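PDB 5C86: kelch domain-containing protein from Colletotrichum graminicola M1.001, which probably oxidises primary alcohols to aldehydes while reducing dioxygen to hydrogen peroxide, as a copper radical oxidase of the galactose oxidase and glyoxal oxidase family AA5. Local coordinates for residues V17-V22 with T337-A342; N333-A338 with T421-N426. All coordinates share one frame; numbering follows the deposited sequence.

Interaction 1. Residues V17-V22 with T337-A342; sequences VAVALV and TALLMA
V19 and L21 of one strand pack on T337, L339 and M341 of another, a worked example of how neighbouring propeller blades are joined through side chains rather than through backbone pairing. The short strands 18-21 and 337-340 run nearly parallel, their directions 6° apart and their axes 7.3 Å from each other, a spacing filled by alternate residues that face across the gap.

The apolar contacts form a row. With V19 CG1 anti to the carbonyl carbon (chi1 -57°), V19 CG2 takes the place between the backbone N and that carbon and lies 4.0 Å from L339 CB as the two side chains pass in opposite directions. Further along, L339 sends its CD2 branch up against the opposing backbone, 3.5 Å from L21 N, and the same methyl touches L21 CB. The other end of L21 meets M341: L21 CD1 is 3.8 Å from M341 CE. M341 reaches it by bending at both chi2 and chi3, which carries SD and CE across toward L21.

Contacts involving polar atoms lie at the start of the row. T337 and V19 meet tip to tip, with T337 OG1 3.6 Å from V19 CG1; this hydroxyl is hydrogen-bonded to W347 NE1 and P16 O, bonds that probably help to fix the rotation of the side chain. T337 CG2 is turned toward the residue just before strand 18-21, only 3.1 Å from V17 O, a tight fit.

In the beta-propeller, strand 336-340 is an outermost strand of its four-stranded sheet, beside 346-350. Strand 18-21 lies between 28-31 and 412-422, both antiparallel to it, while M462 of strand 459-466 packs on L21, L340 and A342.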
ATOM      1  N   VAL A  17      -8.349  -5.535  -9.305  1.00 14.71           N
ATOM      2  CA  VAL A  17      -7.040  -6.112  -9.138  1.00 13.35           C
ATOM      3  C   VAL A  17      -6.024  -5.042  -8.652  1.00 12.61           C
ATOM      4  O   VAL A  17      -4.960  -5.387  -8.104  1.00 12.64           O
ATOM      5  CB  VAL A  17      -6.576  -6.775 -10.465  1.00 14.12           C
ATOM      6  CG1 VAL A  17      -5.144  -7.247 -10.428  1.00 15.01           C
ATOM      7  CG2 VAL A  17      -7.558  -7.930 -10.752  1.00 14.31           C
ATOM      8  N   ALA A  18      -6.309  -3.813  -8.933  1.00 11.75           N
ATOM      9  CA  ALA A  18      -5.503  -2.676  -8.496  1.00 12.22           C
ATOM     10  C   ALA A  18      -6.513  -1.714  -7.928  1.00 13.72           C
ATOM     11  O   ALA A  18      -7.580  -1.464  -8.533  1.00 12.63           O
ATOM     12  CB  ALA A  18      -4.718  -2.092  -9.607  1.00 12.52           C
ATOM     13  N   VAL A  19      -6.174  -1.060  -6.801  1.00 11.41           N
ATOM     14  CA  VAL A  19      -7.058  -0.096  -6.178  1.00 13.10           C
ATOM     15  C   VAL A  19      -6.270   1.068  -5.634  1.00 13.75           C
ATOM     16  O   VAL A  19      -5.096   0.886  -5.264  1.00 12.88           O
ATOM     17  CB  VAL A  19      -7.921  -0.660  -5.076  1.00 12.93           C
ATOM     18  CG1 VAL A  19      -8.771  -1.844  -5.567  1.00 14.69           C
ATOM     19  CG2 VAL A  19      -7.116  -1.096  -3.853  1.00 13.48           C
ATOM     20  N   ALA A  20      -6.904   2.246  -5.586  1.00 12.52           N
ATOM     21  CA  ALA A  20      -6.237   3.465  -5.077  1.00 12.02           C
ATOM     22  C   ALA A  20      -7.234   4.283  -4.336  1.00 14.25           C
ATOM     23  O   ALA A  20      -8.403   4.394  -4.776  1.00 13.04           O
ATOM     24  CB  ALA A  20      -5.662   4.296  -6.168  1.00 13.97           C
ATOM     25  N   LEU A  21      -6.823   4.881  -3.227  1.00 12.79           N
ATOM     26  CA  LEU A  21      -7.720   5.801  -2.496  1.00 13.60           C
ATOM     27  C   LEU A  21      -7.517   7.162  -3.079  1.00 15.21           C
ATOM     28  O   LEU A  21      -6.405   7.639  -3.213  1.00 14.27           O
ATOM     29  CB  LEU A  21      -7.388   5.804  -0.995  1.00 15.37           C
ATOM     30  CG  LEU A  21      -8.317   6.675  -0.172  1.00 15.83           C
ATOM     31  CD1 LEU A  21      -9.624   6.019  -0.036  1.00 17.84           C
ATOM     32  CD2 LEU A  21      -7.737   6.852   1.196  1.00 17.36           C
ATOM     33  N   VAL A  22      -8.615   7.824  -3.494  1.00 15.73           N
ATOM     34  CA  VAL A  22      -8.511   9.121  -4.125  1.00 17.53           C
ATOM     35  C   VAL A  22      -8.356  10.224  -3.013  1.00 14.56           C
ATOM     36  O   VAL A  22      -9.194  10.322  -2.113  1.00 16.54           O
ATOM     37  CB  VAL A  22      -9.780   9.379  -4.941  1.00 18.88           C
ATOM     38  CG1 VAL A  22      -9.712  10.744  -5.573  1.00 21.14           C
ATOM     39  CG2 VAL A  22      -9.983   8.258  -6.013  1.00 20.42           C
ATOM     40  N   THR A 337      -7.024  -7.498  -3.389  1.00 11.47           N
ATOM     41  CA  THR A 337      -6.593  -6.176  -2.931  1.00 11.38           C
ATOM     42  C   THR A 337      -7.216  -5.881  -1.565  1.00 11.99           C
ATOM     43  O   THR A 337      -8.242  -6.412  -1.201  1.00 11.91           O
ATOM     44  CB  THR A 337      -6.943  -5.094  -3.949  1.00 13.02           C
ATOM     45  OG1 THR A 337      -8.359  -5.156  -4.226  1.00 13.42           O
ATOM     46  CG2 THR A 337      -6.089  -5.169  -5.194  1.00 13.06           C
ATOM     47  N   ALA A 338      -6.538  -4.967  -0.791  1.00 10.37           N
ATOM     48  CA  ALA A 338      -7.117  -4.438   0.433  1.00 11.37           C
ATOM     49  C   ALA A 338      -6.519  -3.043   0.650  1.00 11.03           C
ATOM     50  O   ALA A 338      -5.404  -2.786   0.222  1.00 12.48           O
ATOM     51  CB  ALA A 338      -6.848  -5.287   1.644  1.00 12.17           C
ATOM     52  N   LEU A 339      -7.305  -2.158   1.248  1.00 11.50           N
ATOM     53  CA  LEU A 339      -6.904  -0.793   1.326  1.00 11.43           C
ATOM     54  C   LEU A 339      -7.636  -0.084   2.468  1.00 12.19           C
ATOM     55  O   LEU A 339      -8.849  -0.220   2.645  1.00 11.87           O
ATOM     56  CB  LEU A 339      -7.170  -0.077   0.009  1.00 12.89           C
ATOM     57  CG  LEU A 339      -6.298   1.150  -0.218  1.00 13.74           C
ATOM     58  CD1 LEU A 339      -4.903   0.768  -0.588  1.00 14.19           C
ATOM     59  CD2 LEU A 339      -6.922   2.036  -1.246  1.00 15.75           C
ATOM     60  N   LEU A 340      -6.893   0.723   3.242  1.00 10.45           N
ATOM     61  CA  LEU A 340      -7.530   1.562   4.276  1.00 11.10           C
ATOM     62  C   LEU A 340      -8.301   2.696   3.649  1.00 11.08           C
ATOM     63  O   LEU A 340      -7.790   3.394   2.800  1.00 11.53           O
ATOM     64  CB  LEU A 340      -6.479   2.201   5.185  1.00 10.97           C
ATOM     65  CG  LEU A 340      -6.997   3.012   6.345  1.00 11.17           C
ATOM     66  CD1 LEU A 340      -7.744   2.128   7.268  1.00 11.46           C
ATOM     67  CD2 LEU A 340      -5.838   3.697   7.064  1.00 11.52           C
ATOM     68  N   MET A 341      -9.518   2.926   4.158  1.00 11.51           N
ATOM     69  CA  MET A 341     -10.390   4.042   3.759  1.00 12.52           C
ATOM     70  C   MET A 341     -10.311   5.215   4.784  1.00 12.49           C
ATOM     71  O   MET A 341     -10.018   4.980   5.950  1.00 12.35           O
ATOM     72  CB  MET A 341     -11.811   3.493   3.673  1.00 14.52           C
ATOM     73  CG  MET A 341     -11.982   2.286   2.736  1.00 14.37           C
ATOM     74  SD  MET A 341     -11.392   2.565   1.057  1.00 18.01           S
ATOM     75  CE  MET A 341     -12.560   3.692   0.413  1.00 20.09           C
ATOM     76  N   ALA A 342     -10.775   6.382   4.381  1.00 13.11           N
ATOM     77  CA  ALA A 342     -10.736   7.542   5.296  1.00 13.52           C
ATOM     78  C   ALA A 342     -11.706   7.358   6.452  1.00 14.18           C
ATOM     79  O   ALA A 342     -11.537   7.922   7.520  1.00 13.97           O
ATOM     80  CB  ALA A 342     -11.035   8.801   4.493  1.00 14.81           C
TER

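Interaction 2. Residues N333-A338 with T421-N426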
ATOM      1  N   ASN A 333      -7.171 -14.470  -3.074  1.00 14.55           N
ATOM      2  CA  ASN A 333      -5.877 -15.039  -3.320  1.00 12.91           C
ATOM      3  C   ASN A 333      -5.152 -14.196  -4.315  1.00 12.14           C
ATOM      4  O   ASN A 333      -5.105 -12.982  -4.170  1.00 13.15           O
ATOM      5  CB  ASN A 333      -5.973 -16.543  -3.710  1.00 12.72           C
ATOM      6  CG  ASN A 333      -6.505 -17.415  -2.640  1.00 14.33           C
ATOM      7  OD1 ASN A 333      -6.562 -17.068  -1.461  1.00 14.41           O
ATOM      8  ND2 ASN A 333      -6.885 -18.647  -3.048  1.00 14.44           N
ATOM      9  N   TYR A 334      -4.541 -14.755  -5.360  1.00 11.84           N
ATOM     10  CA  TYR A 334      -3.860 -13.926  -6.368  1.00 11.42           C
ATOM     11  C   TYR A 334      -4.830 -12.912  -6.979  1.00 12.64           C
ATOM     12  O   TYR A 334      -5.974 -13.229  -7.262  1.00 14.52           O
ATOM     13  CB  TYR A 334      -3.295 -14.835  -7.477  1.00 12.21           C
ATOM     14  CG  TYR A 334      -2.272 -14.185  -8.348  1.00 11.93           C
ATOM     15  CD1 TYR A 334      -1.089 -13.683  -7.811  1.00 12.16           C
ATOM     16  CD2 TYR A 334      -2.388 -14.100  -9.742  1.00 13.77           C
ATOM     17  CE1 TYR A 334      -0.143 -13.129  -8.578  1.00 12.98           C
ATOM     18  CE2 TYR A 334      -1.360 -13.514 -10.523  1.00 14.08           C
ATOM     19  CZ  TYR A 334      -0.242 -13.042  -9.917  1.00 13.71           C
ATOM     20  OH  TYR A 334       0.842 -12.530 -10.661  1.00 15.09           O
ATOM     21  N   HIS A 335      -4.348 -11.681  -7.088  1.00 12.68           N
ATOM     22  CA  HIS A 335      -5.060 -10.533  -7.640  1.00 12.63           C
ATOM     23  C   HIS A 335      -6.121  -9.949  -6.724  1.00 13.44           C
ATOM     24  O   HIS A 335      -6.951  -9.170  -7.203  1.00 14.25           O
ATOM     25  CB  HIS A 335      -5.599 -10.822  -9.057  1.00 13.05           C
ATOM     26  CG  HIS A 335      -4.529 -10.890 -10.091  1.00 13.21           C
ATOM     27  ND1 HIS A 335      -4.774 -11.361 -11.362  1.00 15.92           N
ATOM     28  CD2 HIS A 335      -3.242 -10.497 -10.097  1.00 13.83           C
ATOM     29  CE1 HIS A 335      -3.693 -11.245 -12.090  1.00 15.84           C
ATOM     30  NE2 HIS A 335      -2.741 -10.734 -11.359  1.00 16.69           N
ATOM     31  N   SER A 336      -6.074 -10.302  -5.457  1.00 11.71           N
ATOM     32  CA  SER A 336      -6.897  -9.643  -4.398  1.00 10.93           C
ATOM     33  C   SER A 336      -6.182  -8.364  -3.906  1.00 11.26           C
ATOM     34  O   SER A 336      -5.002  -8.171  -4.090  1.00 11.82           O
ATOM     35  CB  SER A 336      -7.166 -10.575  -3.235  1.00 13.26           C
ATOM     36  OG  SER A 336      -5.945 -10.934  -2.542  1.00 12.42           O
ATOM     37  N   THR A 337      -7.024  -7.498  -3.389  1.00 11.47           N
ATOM     38  CA  THR A 337      -6.593  -6.176  -2.931  1.00 11.38           C
ATOM     39  C   THR A 337      -7.216  -5.881  -1.565  1.00 11.99           C
ATOM     40  O   THR A 337      -8.242  -6.412  -1.201  1.00 11.91           O
ATOM     41  CB  THR A 337      -6.943  -5.094  -3.949  1.00 13.02           C
ATOM     42  OG1 THR A 337      -8.359  -5.156  -4.226  1.00 13.42           O
ATOM     43  CG2 THR A 337      -6.089  -5.169  -5.194  1.00 13.06           C
ATOM     44  N   ALA A 338      -6.538  -4.967  -0.791  1.00 10.37           N
ATOM     45  CA  ALA A 338      -7.117  -4.438   0.433  1.00 11.37           C
ATOM     46  C   ALA A 338      -6.519  -3.043   0.650  1.00 11.03           C
ATOM     47  O   ALA A 338      -5.404  -2.786   0.222  1.00 12.48           O
ATOM     48  CB  ALA A 338      -6.848  -5.287   1.644  1.00 12.17           C
ATOM     49  N   THR A 421      -2.705  -0.135  -4.150  1.00 11.32           N
ATOM     50  CA  THR A 421      -2.100  -1.465  -4.102  1.00 11.93           C
ATOM     51  C   THR A 421      -2.499  -2.335  -5.264  1.00 12.74           C
ATOM     52  O   THR A 421      -3.592  -2.233  -5.790  1.00 11.60           O
ATOM     53  CB  THR A 421      -2.494  -2.232  -2.784  1.00 13.59           C
ATOM     54  OG1 THR A 421      -1.623  -3.364  -2.575  1.00 13.43           O
ATOM     55  CG2 THR A 421      -3.924  -2.723  -2.676  1.00 12.59           C
ATOM     56  N   THR A 422      -1.598  -3.232  -5.636  1.00 11.36           N
ATOM     57  CA  THR A 422      -1.880  -4.306  -6.574  1.00 11.97           C
ATOM     58  C   THR A 422      -0.857  -5.374  -6.321  1.00 10.72           C
ATOM     59  O   THR A 422       0.291  -5.061  -6.005  1.00 11.74           O
ATOM     60  CB  THR A 422      -1.841  -3.774  -8.042  1.00 12.78           C
ATOM     61  OG1 THR A 422      -2.297  -4.845  -8.869  1.00 13.23           O
ATOM     62  CG2 THR A 422      -0.516  -3.365  -8.502  1.00 12.74           C
ATOM     63  N   HIS A 423      -1.221  -6.629  -6.487  1.00 10.32           N
ATOM     64  CA  HIS A 423      -0.266  -7.721  -6.435  1.00 11.35           C
ATOM     65  C   HIS A 423       0.550  -7.814  -5.149  1.00 11.88           C
ATOM     66  O   HIS A 423       1.670  -8.295  -5.188  1.00 12.56           O
ATOM     67  CB  HIS A 423       0.732  -7.645  -7.646  1.00 11.83           C
ATOM     68  CG  HIS A 423       0.132  -7.978  -8.953  1.00 13.03           C
ATOM     69  ND1 HIS A 423      -0.747  -7.151  -9.618  1.00 16.00           N
ATOM     70  CD2 HIS A 423       0.182  -9.137  -9.673  1.00 14.31           C
ATOM     71  CE1 HIS A 423      -1.208  -7.791 -10.696  1.00 16.73           C
ATOM     72  NE2 HIS A 423      -0.632  -8.964 -10.758  1.00 15.78           N
ATOM     73  N   THR A 424      -0.092  -7.452  -4.049  1.00 11.92           N
ATOM     74  CA  THR A 424       0.474  -7.467  -2.688  1.00 12.43           C
ATOM     75  C   THR A 424       1.377  -6.292  -2.419  1.00 12.87           C
ATOM     76  O   THR A 424       1.849  -6.187  -1.269  1.00 14.00           O
ATOM     77  CB  THR A 424       1.245  -8.799  -2.249  1.00 12.90           C
ATOM     78  OG1 THR A 424       2.572  -8.810  -2.802  1.00 13.82           O
ATOM     79  CG2 THR A 424       0.472 -10.021  -2.639  1.00 13.71           C
ATOM     80  N   VAL A 425       1.612  -5.391  -3.394  1.00 11.43           N
ATOM     81  CA  VAL A 425       2.616  -4.348  -3.267  1.00 10.45           C
ATOM     82  C   VAL A 425       1.898  -3.043  -2.914  1.00 11.40           C
ATOM     83  O   VAL A 425       0.994  -2.607  -3.634  1.00 11.93           O
ATOM     84  CB  VAL A 425       3.477  -4.162  -4.512  1.00 11.65           C
ATOM     85  CG1 VAL A 425       4.416  -2.983  -4.335  1.00 12.42           C
ATOM     86  CG2 VAL A 425       4.164  -5.475  -4.863  1.00 12.86           C
ATOM     87  N   ASN A 426       2.308  -2.370  -1.838  1.00 10.65           N
ATOM     88  CA  ASN A 426       1.794  -1.083  -1.444  1.00  9.80           C
ATOM     89  C   ASN A 426       2.927  -0.352  -0.744  1.00 10.18           C
ATOM     90  O   ASN A 426       3.070  -0.440   0.506  1.00 10.81           O
ATOM     91  CB  ASN A 426       0.547  -1.158  -0.583  1.00  9.94           C
ATOM     92  CG  ASN A 426      -0.007   0.189  -0.243  1.00 10.74           C
ATOM     93  OD1 ASN A 426       0.656   1.229  -0.492  1.00 10.53           O
ATOM     94  ND2 ASN A 426      -1.229   0.218   0.290  1.00 11.09           N
TER
HETATM   95  O   HOH W   1      -3.823  -7.509  -6.745  1.00 11.99           O
HETATM   96  O   HOH W   2      -2.523  -5.960  -3.667  1.00 14.26           O
HETATM   97  O   HOH W   3      -2.934  -2.074   1.063  1.00 16.21           O
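H335 and H423, both seen as copper ligands of this protein, illustrate how two ligands of one metal site are brought together from distant parts of the chain, here without copper in the model. Their side chains, each with CG anti to the carbonyl carbon (chi1 near -72°), lie side by side and point the same way, yet the imidazole planes are turned 74° apart, with H335 NE2 and H423 NE2 just 2.8 Å from each other. The other nitrogen of each ring is hydrogen-bonded: H335 ND1 to G352 O, and H423 ND1 to T422 OG1 at 2.9 Å, a partner close to the ring plane. Y334 lies against both rings. The edge of H423 is directed at its face in an offset edge-to-face pair, planes at 88°, and Y334 OH, hydrogen-bonded to Y120 and Y245, is 3.6 Å from H423 CD2.

Farther from the site T421 CG2 rests 3.3 Å from A338 O. Three waters bridge the segments; water 1 donates to S336 O and accepts from H423 N at 2.8 Å, while water 3 joins A338 O to N426 ND2.

The type I' turn T422-V425 continues from strand 412-422, which pairs with strand 18-21, whereas the type II turn N333-S336 leads into strand 336-340; N282 of strand 282-285 touches A338 and T421.

Overall arrangement
Strand 336-340 serves both contacts, which share T337 and A338 and have centres about 10 Å apart. Interaction 1 joins it to strand 18-21; interaction 2 joins its start to the end of strand 412-422, the antiparallel neighbour of 18-21, so three strands close on one another. V19 O and T421 N, 2.8 Å apart, probably form one link, and V17 O and T422 OG1, also 2.8 Å apart, another. T422, bonded to H423, is thus a probable second-shell residue of the copper site, with V17 behind it; V17 CG1 also packs directly on H335 CG, 3.7 Å away. As in galactose oxidase, a C-terminal-domain hairpin thus probably brings H423 to the propeller ligands Y120 and H335.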